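Local coordinates for protein CbsA (Xanthomonas oryzae pv. oryzae, PDB 5XYH) that hydrolyses the beta-1,4 links of cellulose as a glycosyl hydrolase family 6 exoglucanase, probably releasing cellobiose from chain ends during degradation of the plant cell wall, at residues V28-K31 with L35-K38; A37-V42 with A412-L417; R98-L103 with G169-G174; T155-P160 with Q164-G169; T261-Q264 with V268-E271. All coordinates share one frame; numbering follows the deposited sequence.

Interaction 1. Residues V28-K31 with L35-K38; sequences VKVK and LKAK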
# COMPACT_ATOMS: atom_id res chain seq x y z
N VAL A 28 22.77 -14.23 2.22
CA VAL A 28 23.84 -15.01 2.83
C VAL A 28 23.32 -16.24 3.56
O VAL A 28 24.10 -17.15 3.84
CB VAL A 28 24.68 -14.13 3.78
CG1 VAL A 28 25.27 -12.96 3.00
CG2 VAL A 28 23.84 -13.66 4.95
N LYS A 29 22.01 -16.31 3.87
CA LYS A 29 21.46 -17.49 4.54
C LYS A 29 21.12 -18.63 3.58
O LYS A 29 21.04 -19.78 4.02
CB LYS A 29 20.18 -17.14 5.31
CG LYS A 29 20.40 -16.28 6.55
CD LYS A 29 19.08 -15.80 7.15
CE LYS A 29 19.33 -14.96 8.40
NZ LYS A 29 18.09 -14.32 8.92
N VAL A 30 20.90 -18.34 2.29
CA VAL A 30 20.47 -19.35 1.33
C VAL A 30 21.68 -19.83 0.53
O VAL A 30 22.55 -19.02 0.17
CB VAL A 30 19.37 -18.80 0.39
CG1 VAL A 30 18.19 -18.23 1.19
CG2 VAL A 30 19.92 -17.76 -0.53
N LYS A 31 21.75 -21.14 0.27
CA LYS A 31 22.91 -21.67 -0.44
C LYS A 31 22.63 -21.87 -1.92
O LYS A 31 23.56 -21.94 -2.73
CB LYS A 31 23.38 -22.98 0.19
CG LYS A 31 24.15 -22.70 1.47
CD LYS A 31 24.15 -23.86 2.45
CE LYS A 31 25.58 -24.39 2.63
NZ LYS A 31 26.66 -23.33 2.45
N LEU A 35 18.65 -18.85 -6.32
CA LEU A 35 17.81 -18.06 -5.43
C LEU A 35 18.54 -16.79 -4.99
O LEU A 35 17.94 -15.72 -4.93
CB LEU A 35 17.38 -18.88 -4.21
CG LEU A 35 16.42 -18.15 -3.29
CD1 LEU A 35 15.22 -17.64 -4.10
CD2 LEU A 35 15.95 -19.05 -2.16
N LYS A 36 19.84 -16.91 -4.66
CA LYS A 36 20.65 -15.72 -4.40
C LYS A 36 20.52 -14.71 -5.53
O LYS A 36 20.40 -13.50 -5.29
CB LYS A 36 22.12 -16.09 -4.24
CG LYS A 36 22.53 -16.85 -2.96
CD LYS A 36 24.07 -16.96 -2.91
CE LYS A 36 24.58 -18.02 -1.96
NZ LYS A 36 24.36 -17.62 -0.54
N ALA A 37 20.56 -15.20 -6.78
CA ALA A 37 20.54 -14.30 -7.93
C ALA A 37 19.19 -13.61 -8.07
O ALA A 37 19.13 -12.42 -8.38
CB ALA A 37 20.87 -15.08 -9.20
N LYS A 38 18.10 -14.36 -7.86
CA LYS A 38 16.78 -13.75 -7.90
C LYS A 38 16.65 -12.69 -6.81
O LYS A 38 16.00 -11.66 -7.03
CB LYS A 38 15.71 -14.83 -7.76
CG LYS A 38 15.59 -15.72 -8.99
CD LYS A 38 14.65 -16.91 -8.75
CE LYS A 38 14.78 -17.93 -9.88
NZ LYS A 38 14.05 -19.19 -9.61
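Neither Val30 nor Lys36 has a flat side chain; the flat group met here is the peptide after Val30, and Lys36 comes to it not over a face but at its carbonyl oxygen. The hydrogen bond from Lys36 NZ to Val30 O is modelled at 2.4 Å, a length so short as to be doubtful. Lys36 CE follows at 3.1 Å from the same Val30 O. The lysine chain runs extended from its backbone and bends at its last bond (chi4 -71°), which turns the ammonium group onto the carbonyl. NZ also donates to Ile27 O, so one charged group reaches two backbone oxygens, at the end of the preceding helix and in the loop after it, where it would probably offset the partial negative charge of that helix end.

Beside the polar pair is a small apolar patch. Val30 points toward helix 33-42 and splits its two methyls between neighbouring residues. CG2 lies alongside the aliphatic part of Lys36, 3.7 Å from its CG, the two side chains sliding past each other in opposite directions. Val30 CG1 meets Leu35 CD2 at 4.1 Å, and there the side chains cross at about a right angle. Val30 also touches His411 and Leu35 touches Val418, both of helix 411-419. The contact closes the short connection between helix 17-27 and helix 33-42, a surface corner where a lysine of the second helix returns to carbonyls at and just after the end of the first.

Interaction 2. Residues A37-V42 with A412-L417; sequences AKMQVV and AHFVQL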
# COMPACT_ATOMS: atom_id res chain seq x y z
N ALA A 37 20.56 -15.20 -6.78
CA ALA A 37 20.54 -14.30 -7.93
C ALA A 37 19.19 -13.61 -8.07
O ALA A 37 19.13 -12.42 -8.38
CB ALA A 37 20.87 -15.08 -9.20
N LYS A 38 18.10 -14.36 -7.86
CA LYS A 38 16.78 -13.75 -7.90
C LYS A 38 16.65 -12.69 -6.81
O LYS A 38 16.00 -11.66 -7.03
CB LYS A 38 15.71 -14.83 -7.76
CG LYS A 38 15.59 -15.72 -8.99
CD LYS A 38 14.65 -16.91 -8.75
CE LYS A 38 14.78 -17.93 -9.88
NZ LYS A 38 14.05 -19.19 -9.61
N MET A 39 17.29 -12.90 -5.66
CA MET A 39 17.26 -11.91 -4.59
C MET A 39 18.10 -10.68 -4.94
O MET A 39 17.73 -9.56 -4.58
CB MET A 39 17.73 -12.54 -3.28
CG MET A 39 16.77 -13.57 -2.72
SD MET A 39 17.49 -14.28 -1.24
CE MET A 39 16.17 -15.33 -0.61
N GLN A 40 19.22 -10.87 -5.64
CA GLN A 40 20.00 -9.73 -6.14
C GLN A 40 19.15 -8.85 -7.05
O GLN A 40 19.20 -7.62 -6.97
CB GLN A 40 21.24 -10.20 -6.89
CG GLN A 40 22.29 -10.89 -6.03
CD GLN A 40 23.34 -11.67 -6.86
OE1 GLN A 40 23.01 -12.46 -7.75
NE2 GLN A 40 24.62 -11.44 -6.55
N VAL A 41 18.36 -9.47 -7.93
CA VAL A 41 17.49 -8.72 -8.82
C VAL A 41 16.41 -7.99 -8.03
O VAL A 41 16.12 -6.81 -8.29
CB VAL A 41 16.86 -9.67 -9.87
CG1 VAL A 41 15.83 -8.91 -10.71
CG2 VAL A 41 17.94 -10.29 -10.74
N VAL A 42 15.82 -8.67 -7.05
CA VAL A 42 14.76 -8.05 -6.26
C VAL A 42 15.27 -6.79 -5.57
O VAL A 42 14.59 -5.75 -5.58
CB VAL A 42 14.19 -9.08 -5.26
CG1 VAL A 42 13.39 -8.39 -4.17
CG2 VAL A 42 13.33 -10.09 -6.01
N ALA A 412 11.49 -15.85 6.25
CA ALA A 412 10.67 -16.91 5.67
C ALA A 412 9.65 -16.36 4.67
O ALA A 412 9.45 -16.95 3.60
CB ALA A 412 9.97 -17.71 6.77
N HIS A 413 9.00 -15.24 4.99
CA HIS A 413 8.09 -14.62 4.02
C HIS A 413 8.83 -14.17 2.77
O HIS A 413 8.29 -14.22 1.66
CB HIS A 413 7.38 -13.43 4.66
CG HIS A 413 6.05 -13.12 4.04
ND1 HIS A 413 5.58 -11.84 3.88
CD2 HIS A 413 5.08 -13.94 3.56
CE1 HIS A 413 4.38 -11.87 3.33
NE2 HIS A 413 4.05 -13.13 3.13
N PHE A 414 10.06 -13.69 2.94
CA PHE A 414 10.82 -13.18 1.80
C PHE A 414 11.11 -14.29 0.80
O PHE A 414 10.82 -14.16 -0.39
CB PHE A 414 12.12 -12.55 2.27
CG PHE A 414 12.90 -11.90 1.16
CD1 PHE A 414 12.34 -10.87 0.41
CD2 PHE A 414 14.20 -12.32 0.87
CE1 PHE A 414 13.06 -10.25 -0.62
CE2 PHE A 414 14.92 -11.71 -0.17
CZ PHE A 414 14.36 -10.68 -0.91
N VAL A 415 11.70 -15.39 1.28
CA VAL A 415 11.97 -16.54 0.42
C VAL A 415 10.71 -16.98 -0.30
O VAL A 415 10.73 -17.26 -1.51
CB VAL A 415 12.57 -17.68 1.25
CG1 VAL A 415 12.64 -18.97 0.41
CG2 VAL A 415 13.94 -17.27 1.82
N GLN A 416 9.60 -17.04 0.43
CA GLN A 416 8.33 -17.43 -0.19
C GLN A 416 7.92 -16.43 -1.28
O GLN A 416 7.56 -16.82 -2.39
CB GLN A 416 7.25 -17.55 0.90
CG GLN A 416 5.82 -17.66 0.37
CD GLN A 416 4.77 -17.15 1.38
OE1 GLN A 416 4.65 -17.68 2.49
NE2 GLN A 416 4.03 -16.12 0.99
N LEU A 417 8.01 -15.13 -0.97
CA LEU A 417 7.60 -14.11 -1.94
C LEU A 417 8.42 -14.17 -3.22
O LEU A 417 7.87 -14.01 -4.32
CB LEU A 417 7.72 -12.73 -1.30
CG LEU A 417 6.62 -12.40 -0.29
CD1 LEU A 417 7.04 -11.18 0.52
CD2 LEU A 417 5.30 -12.14 -1.01
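Helix-on-helix packing at nearly a right angle joins Met39 and Val42 of helix 33-42 to Phe414 and Val415 of helix 411-419. The short axes come within 11.3 Å of each other at 95°, so the contact is confined to a small patch of side chains. Phe414 contributes the largest share of it. Its CG stands anti to the backbone N (chi1 -175°), which sends the ring across toward the other helix. Val42 comes from the opposite direction and sets its CG1 at the ring edge, near the ring plane, 4.0 Å from Phe414 CE1. Met39 comes to the ring obliquely, with CG 3.7 Å from Phe414 CE2.

The sulfur continues this approach: Met39 SD is 5.1 Å from the centroid of the Phe414 ring, an oblique Met-aromatic contact. In the fold, the pairing brings a helix close to the C-terminus of the catalytic domain against one near its start, 370 residues earlier, and helix 17-27 shares the core through Val23 and Ser26 against Phe414 and Ile27 against Met39. The methionine chain is extended beyond CG, and this straight run takes its methyl past the ring to the next residue of the partner helix. There Met39 CE meets Val415 CG2 at 3.8 Å, even though the valine starts from its backbone pointing away. Trp409 meets the Phe414 ring with the two planes inclined at about 50°.

Interaction 3. Residues R98-L103 with G169-G174; sequences RDCHAL and GIYEAG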
# COMPACT_ATOMS: atom_id res chain seq x y z
N ARG A 98 -4.19 6.31 14.16
CA ARG A 98 -3.88 5.55 12.95
C ARG A 98 -4.52 4.17 13.00
O ARG A 98 -4.66 3.57 14.06
CB ARG A 98 -2.36 5.42 12.79
CG ARG A 98 -1.88 5.35 11.34
CD ARG A 98 -0.37 5.23 11.27
NE ARG A 98 0.10 3.94 11.76
CZ ARG A 98 1.36 3.67 12.07
NH1 ARG A 98 2.29 4.59 11.92
NH2 ARG A 98 1.69 2.47 12.52
N ASP A 99 -4.96 3.69 11.83
CA ASP A 99 -5.47 2.33 11.66
C ASP A 99 -6.65 2.05 12.60
O ASP A 99 -6.62 1.14 13.43
CB ASP A 99 -4.35 1.31 11.85
CG ASP A 99 -3.06 1.74 11.17
OD1 ASP A 99 -2.99 1.72 9.92
OD2 ASP A 99 -2.11 2.11 11.89
N CYS A 100 -7.70 2.86 12.45
CA CYS A 100 -8.80 2.80 13.41
C CYS A 100 -9.49 1.44 13.44
O CYS A 100 -10.13 1.11 14.45
CB CYS A 100 -9.82 3.90 13.10
SG CYS A 100 -10.68 3.68 11.51
N HIS A 101 -9.38 0.64 12.38
CA HIS A 101 -10.06 -0.65 12.31
C HIS A 101 -9.16 -1.80 12.74
O HIS A 101 -9.65 -2.92 12.92
CB HIS A 101 -10.60 -0.88 10.89
CG HIS A 101 -11.42 -2.12 10.74
ND1 HIS A 101 -10.98 -3.23 10.05
CD2 HIS A 101 -12.65 -2.44 11.22
CE1 HIS A 101 -11.90 -4.18 10.10
NE2 HIS A 101 -12.93 -3.72 10.80
N ALA A 102 -7.87 -1.55 12.94
CA ALA A 102 -6.95 -2.58 13.37
C ALA A 102 -7.27 -3.05 14.79
O ALA A 102 -7.75 -2.28 15.63
CB ALA A 102 -5.51 -2.06 13.32
N LEU A 103 -6.97 -4.32 15.06
CA LEU A 103 -7.07 -4.84 16.42
C LEU A 103 -6.02 -4.22 17.34
O LEU A 103 -6.29 -3.99 18.52
CB LEU A 103 -6.92 -6.36 16.42
CG LEU A 103 -8.07 -7.08 15.71
CD1 LEU A 103 -7.90 -8.58 15.81
CD2 LEU A 103 -9.43 -6.63 16.27
N GLY A 169 -13.58 14.80 12.97
CA GLY A 169 -12.99 15.53 11.86
C GLY A 169 -11.49 15.37 11.72
O GLY A 169 -10.91 15.93 10.79
N ILE A 170 -10.84 14.57 12.57
CA ILE A 170 -9.39 14.60 12.66
C ILE A 170 -8.74 13.95 11.44
O ILE A 170 -7.75 14.46 10.92
CB ILE A 170 -8.91 13.97 13.98
CG1 ILE A 170 -9.36 14.86 15.15
CG2 ILE A 170 -7.40 13.82 13.98
CD1 ILE A 170 -9.00 14.31 16.55
N TYR A 171 -9.27 12.81 10.97
CA TYR A 171 -8.71 12.21 9.75
C TYR A 171 -8.73 13.21 8.60
O TYR A 171 -7.71 13.42 7.94
CB TYR A 171 -9.47 10.95 9.35
CG TYR A 171 -8.98 9.67 9.97
CD1 TYR A 171 -8.24 9.67 11.15
CD2 TYR A 171 -9.28 8.44 9.38
CE1 TYR A 171 -7.81 8.48 11.72
CE2 TYR A 171 -8.85 7.25 9.94
CZ TYR A 171 -8.12 7.27 11.11
OH TYR A 171 -7.71 6.08 11.66
N GLU A 172 -9.88 13.85 8.37
CA GLU A 172 -10.00 14.80 7.27
C GLU A 172 -9.10 16.01 7.49
O GLU A 172 -8.52 16.54 6.53
CB GLU A 172 -11.46 15.23 7.10
CG GLU A 172 -12.35 14.08 6.66
CD GLU A 172 -13.83 14.37 6.83
OE1 GLU A 172 -14.44 14.89 5.87
OE2 GLU A 172 -14.38 14.05 7.92
N ALA A 173 -8.95 16.45 8.75
CA ALA A 173 -8.08 17.58 9.03
C ALA A 173 -6.63 17.22 8.79
O ALA A 173 -5.87 18.03 8.24
CB ALA A 173 -8.28 18.07 10.46
N GLY A 174 -6.22 16.01 9.18
CA GLY A 174 -4.85 15.57 8.93
C GLY A 174 -4.51 15.46 7.46
O GLY A 174 -3.43 15.87 7.03
O HOH W 1 -5.10 5.61 9.60
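A tyrosine from a helix is held by its hydroxyl against the backbone of a buried loop: Tyr171, in the first turn of helix 170-183, reaches Cys100 in the loop that follows strand 86-92. The ring carries its OH to the start of the Asp99-Ala102 type I beta turn, where Cys100 N lies 3.3 Å from Tyr171 OH in a weak, bent hydrogen bond (130° at the hydrogen). The stronger partner of this hydroxyl is Gly97 O. A water adds a third link, accepting from Asp99 N at 2.9 Å and donating weakly to Tyr171 OH.

Cys100 meets the phenol with CB, 3.4 Å from Tyr171 OH. Its SG, set by chi1 (66°) between its own backbone N and carbonyl carbon, makes an oblique sulfur-aromatic contact 5.3 Å from the Tyr171 ring centroid and is joined as a disulfide to Cys162. Within the loop, Arg98 NE and Asp99 OD2 form a nearly straight salt bridge of 2.9 Å, in the guanidinium plane but a little out of the carboxylate plane; Arg98 NH1 bonds to Asp52 O and Tyr93 O, and Asp99 OD1 to Tyr93 OH. The loop, at the end of a barrel strand, probably borders the catalytic centre, as in other family 6 enzymes.

Around the phenol, Leu153 of helix 150-155 and Ala165 of helix 160-167 pack against Tyr171, while the disulfide ties the loop to helix 160-167.

Interaction 4. Residues T155-P160 with Q164-G169; sequences TNQSTP and QASSSG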
# COMPACT_ATOMS: atom_id res chain seq x y z
N THR A 155 -16.42 2.36 5.25
CA THR A 155 -16.78 0.95 5.37
C THR A 155 -16.83 0.44 6.80
O THR A 155 -17.48 -0.58 7.05
CB THR A 155 -15.80 0.08 4.58
OG1 THR A 155 -14.48 0.29 5.09
CG2 THR A 155 -15.83 0.43 3.10
N ASN A 156 -16.18 1.12 7.74
CA ASN A 156 -15.99 0.58 9.08
C ASN A 156 -16.50 1.53 10.15
O ASN A 156 -15.95 1.58 11.26
CB ASN A 156 -14.52 0.25 9.31
CG ASN A 156 -14.07 -0.95 8.52
OD1 ASN A 156 -14.83 -1.93 8.38
ND2 ASN A 156 -12.85 -0.90 8.01
N GLN A 157 -17.55 2.30 9.84
CA GLN A 157 -18.02 3.27 10.81
C GLN A 157 -18.60 2.62 12.05
O GLN A 157 -18.65 3.26 13.10
CB GLN A 157 -19.07 4.19 10.17
CG GLN A 157 -18.46 5.49 9.64
CD GLN A 157 -18.79 6.72 10.48
OE1 GLN A 157 -19.42 6.63 11.55
NE2 GLN A 157 -18.36 7.89 9.99
N SER A 158 -19.00 1.34 11.99
CA SER A 158 -19.49 0.68 13.19
C SER A 158 -18.37 0.41 14.20
O SER A 158 -18.67 0.20 15.38
CB SER A 158 -20.21 -0.62 12.83
OG SER A 158 -19.34 -1.52 12.18
N THR A 159 -17.11 0.39 13.77
CA THR A 159 -16.01 0.31 14.73
C THR A 159 -15.88 1.65 15.45
O THR A 159 -15.74 2.68 14.79
CB THR A 159 -14.71 -0.05 14.04
OG1 THR A 159 -14.88 -1.27 13.32
CG2 THR A 159 -13.61 -0.24 15.07
N PRO A 160 -15.93 1.68 16.79
CA PRO A 160 -16.00 2.97 17.50
C PRO A 160 -14.85 3.91 17.18
O PRO A 160 -15.08 5.12 17.02
CB PRO A 160 -15.98 2.55 18.97
CG PRO A 160 -16.57 1.20 18.98
CD PRO A 160 -16.12 0.54 17.71
N GLN A 164 -15.24 7.64 15.53
CA GLN A 164 -14.67 8.84 16.13
C GLN A 164 -13.70 9.56 15.19
O GLN A 164 -13.65 10.79 15.19
CB GLN A 164 -13.96 8.49 17.44
CG GLN A 164 -14.93 8.18 18.56
CD GLN A 164 -15.88 9.34 18.83
OE1 GLN A 164 -17.11 9.19 18.78
NE2 GLN A 164 -15.31 10.51 19.13
N ALA A 165 -12.92 8.81 14.40
CA ALA A 165 -12.10 9.41 13.36
C ALA A 165 -12.93 10.27 12.43
O ALA A 165 -12.46 11.31 11.93
CB ALA A 165 -11.39 8.34 12.54
N SER A 166 -14.18 9.86 12.19
CA SER A 166 -15.08 10.63 11.35
C SER A 166 -15.64 11.84 12.09
O SER A 166 -15.45 12.99 11.66
CB SER A 166 -16.21 9.74 10.87
OG SER A 166 -16.95 10.43 9.89
N SER A 167 -16.33 11.58 13.21
CA SER A 167 -17.07 12.63 13.90
C SER A 167 -16.15 13.71 14.46
O SER A 167 -16.55 14.88 14.53
CB SER A 167 -17.92 12.02 15.02
OG SER A 167 -17.10 11.52 16.06
N SER A 168 -14.93 13.34 14.85
CA SER A 168 -13.97 14.33 15.34
C SER A 168 -13.43 15.21 14.22
O SER A 168 -12.86 16.26 14.51
CB SER A 168 -12.80 13.63 16.03
OG SER A 168 -11.98 12.97 15.07
N GLY A 169 -13.58 14.80 12.97
CA GLY A 169 -12.99 15.53 11.86
C GLY A 169 -11.49 15.37 11.72
O GLY A 169 -10.91 15.93 10.79
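Gln157 reaches across to Ser166 with the far end of its side chain. From CB the chain runs to CG and bends there at chi2 (-107°), which swings the amide toward the helix. CD comes to 4.0 Å from Ser166 CB, and at the tip Gln157 NE2 lies 2.9 Å from Ser166 OG. With chi1 at -171°, Ser166 turns OG beside its own carbonyl carbon and toward the glutamine amide.

Two residues earlier, Gln164 lies beside the carbonyl of Pro160. Its CG is 3.4 Å from Pro160 O, and its backbone completes the grip: Gln164 N donates to Pro160 O at 2.9 Å, a regular bond in the first turn of helix 160-167. The same glutamine also packs on Leu111 of a nearby loop. Gln164 O accepts from both the backbone N and the OG of Ser168, which reach it from opposite faces of its plane.

The Asn156-Thr159 type I turn lies against helix 160-167 here. Ala165 and Ser166 rest on Leu153 of helix 150-155, and past Gly169, which has positive phi, the chain enters helix 170-183.

Interaction 5. Residues T261-Q264 with V268-E271; sequences TFYQ and VFDE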
# COMPACT_ATOMS: atom_id res chain seq x y z
N THR A 261 -18.50 -17.63 -2.39
CA THR A 261 -18.07 -17.34 -1.03
C THR A 261 -16.90 -16.37 -1.01
O THR A 261 -16.89 -15.41 -0.23
CB THR A 261 -17.69 -18.64 -0.31
OG1 THR A 261 -18.85 -19.46 -0.12
CG2 THR A 261 -17.10 -18.32 1.05
N PHE A 262 -15.92 -16.59 -1.89
CA PHE A 262 -14.70 -15.78 -1.85
C PHE A 262 -14.97 -14.31 -2.13
O PHE A 262 -14.32 -13.43 -1.56
CB PHE A 262 -13.68 -16.32 -2.84
CG PHE A 262 -12.33 -15.64 -2.77
CD1 PHE A 262 -11.52 -15.80 -1.65
CD2 PHE A 262 -11.88 -14.85 -3.83
CE1 PHE A 262 -10.26 -15.18 -1.58
CE2 PHE A 262 -10.63 -14.22 -3.78
CZ PHE A 262 -9.82 -14.39 -2.65
N TYR A 263 -15.92 -14.00 -3.03
CA TYR A 263 -16.14 -12.61 -3.38
C TYR A 263 -17.34 -11.99 -2.65
O TYR A 263 -17.39 -10.77 -2.53
CB TYR A 263 -16.29 -12.43 -4.90
CG TYR A 263 -15.01 -12.70 -5.65
CD1 TYR A 263 -13.87 -11.93 -5.43
CD2 TYR A 263 -14.91 -13.76 -6.54
CE1 TYR A 263 -12.68 -12.19 -6.09
CE2 TYR A 263 -13.71 -14.03 -7.21
CZ TYR A 263 -12.60 -13.24 -6.98
OH TYR A 263 -11.42 -13.51 -7.65
N GLN A 264 -18.27 -12.81 -2.15
CA GLN A 264 -19.38 -12.34 -1.32
C GLN A 264 -20.14 -11.18 -1.96
O GLN A 264 -20.40 -10.17 -1.31
CB GLN A 264 -18.94 -11.89 0.07
CG GLN A 264 -17.92 -12.64 0.86
CD GLN A 264 -17.79 -11.98 2.23
OE1 GLN A 264 -16.83 -11.22 2.49
NE2 GLN A 264 -18.79 -12.21 3.09
N VAL A 268 -15.62 -6.69 -7.89
CA VAL A 268 -14.27 -6.20 -8.17
C VAL A 268 -13.29 -7.26 -7.68
O VAL A 268 -13.08 -7.41 -6.47
CB VAL A 268 -14.03 -4.83 -7.52
CG1 VAL A 268 -12.63 -4.34 -7.84
CG2 VAL A 268 -15.05 -3.81 -8.05
N PHE A 269 -12.68 -7.98 -8.63
CA PHE A 269 -11.84 -9.14 -8.37
C PHE A 269 -10.36 -8.82 -8.34
O PHE A 269 -9.58 -9.61 -7.78
CB PHE A 269 -12.04 -10.21 -9.46
CG PHE A 269 -13.41 -10.84 -9.47
CD1 PHE A 269 -14.37 -10.50 -8.54
CD2 PHE A 269 -13.72 -11.80 -10.44
CE1 PHE A 269 -15.63 -11.09 -8.57
CE2 PHE A 269 -14.96 -12.40 -10.47
CZ PHE A 269 -15.92 -12.05 -9.54
N ASP A 270 -9.94 -7.71 -8.94
CA ASP A 270 -8.52 -7.40 -9.06
C ASP A 270 -8.32 -5.89 -9.04
O ASP A 270 -9.27 -5.10 -9.09
CB ASP A 270 -7.91 -8.05 -10.32
CG ASP A 270 -8.63 -7.65 -11.62
OD1 ASP A 270 -8.90 -6.45 -11.84
OD2 ASP A 270 -8.91 -8.55 -12.44
N GLU A 271 -7.04 -5.49 -8.94
CA GLU A 271 -6.72 -4.08 -8.78
C GLU A 271 -6.87 -3.30 -10.08
O GLU A 271 -7.14 -2.09 -10.04
CB GLU A 271 -5.30 -3.93 -8.22
CG GLU A 271 -5.20 -4.49 -6.78
CD GLU A 271 -6.20 -3.84 -5.85
OE1 GLU A 271 -6.03 -2.64 -5.53
OE2 GLU A 271 -7.16 -4.52 -5.43
O HOH W 2 -9.26 -12.02 -6.59
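Tyr263 and Phe269 lie ring on ring in a face-to-face stack, with centroids 3.6 Å apart and planes inclined by 11°. Both rings leave their backbones with CG anti to the carbonyl carbon (chi1 -68° for Tyr263, -67° for Phe269), which brings them face to face. The side chains themselves cross at about a right angle, so each ring is turned against the other while the planes stay nearly parallel. Phe269 CD1 sits over the centre of the Tyr263 ring, and Tyr263 CE2 over the centre of the phenylalanine. The closest approach is tight, Phe269 CE1 lying 3.4 Å from Tyr263 CG.

On the opposite face of the tyrosine, Phe262 brings its CD2 to 3.5 Å above the ring plane, toward the rim. With both faces covered, the phenol has little freedom to turn. Tyr263 OH donates to a water at 2.8 Å, and this water, in the plane of the tyrosine ring, donates to Phe269 O at 2.7 Å, tying the hydroxyl to the backbone of the residue whose ring is stacked.

The buried pair joins two parts of the loop between strand 255-256 and helix 271-284. Just after Phe269, Asp270 caps the start of that helix, while Phe269 also touches Pro248 in another loop.

Interactions 1 and 2 share helix 33-42 and form one continuous patch: Val30 packs on Met39 and Leu35 on Val415, so a solvent-exposed corner passes into a buried, wholly apolar helix crossing. Interactions 3 and 4 make a second pair on the opposite side of the chain's centre, joined at Gly169 and through His101 against Asn156 and Thr159. There the buried member is polar, with a hydroxyl, a water and a disulfide-bonded cysteine in a loop after a barrel strand, and the surface member combines a helix backbone bond with a glutamine amide close to a serine hydroxyl. Interaction 5 stands apart, about 11 Å from interactions 3 and 4 between nearest atoms, and is a buried aromatic stack within a single loop.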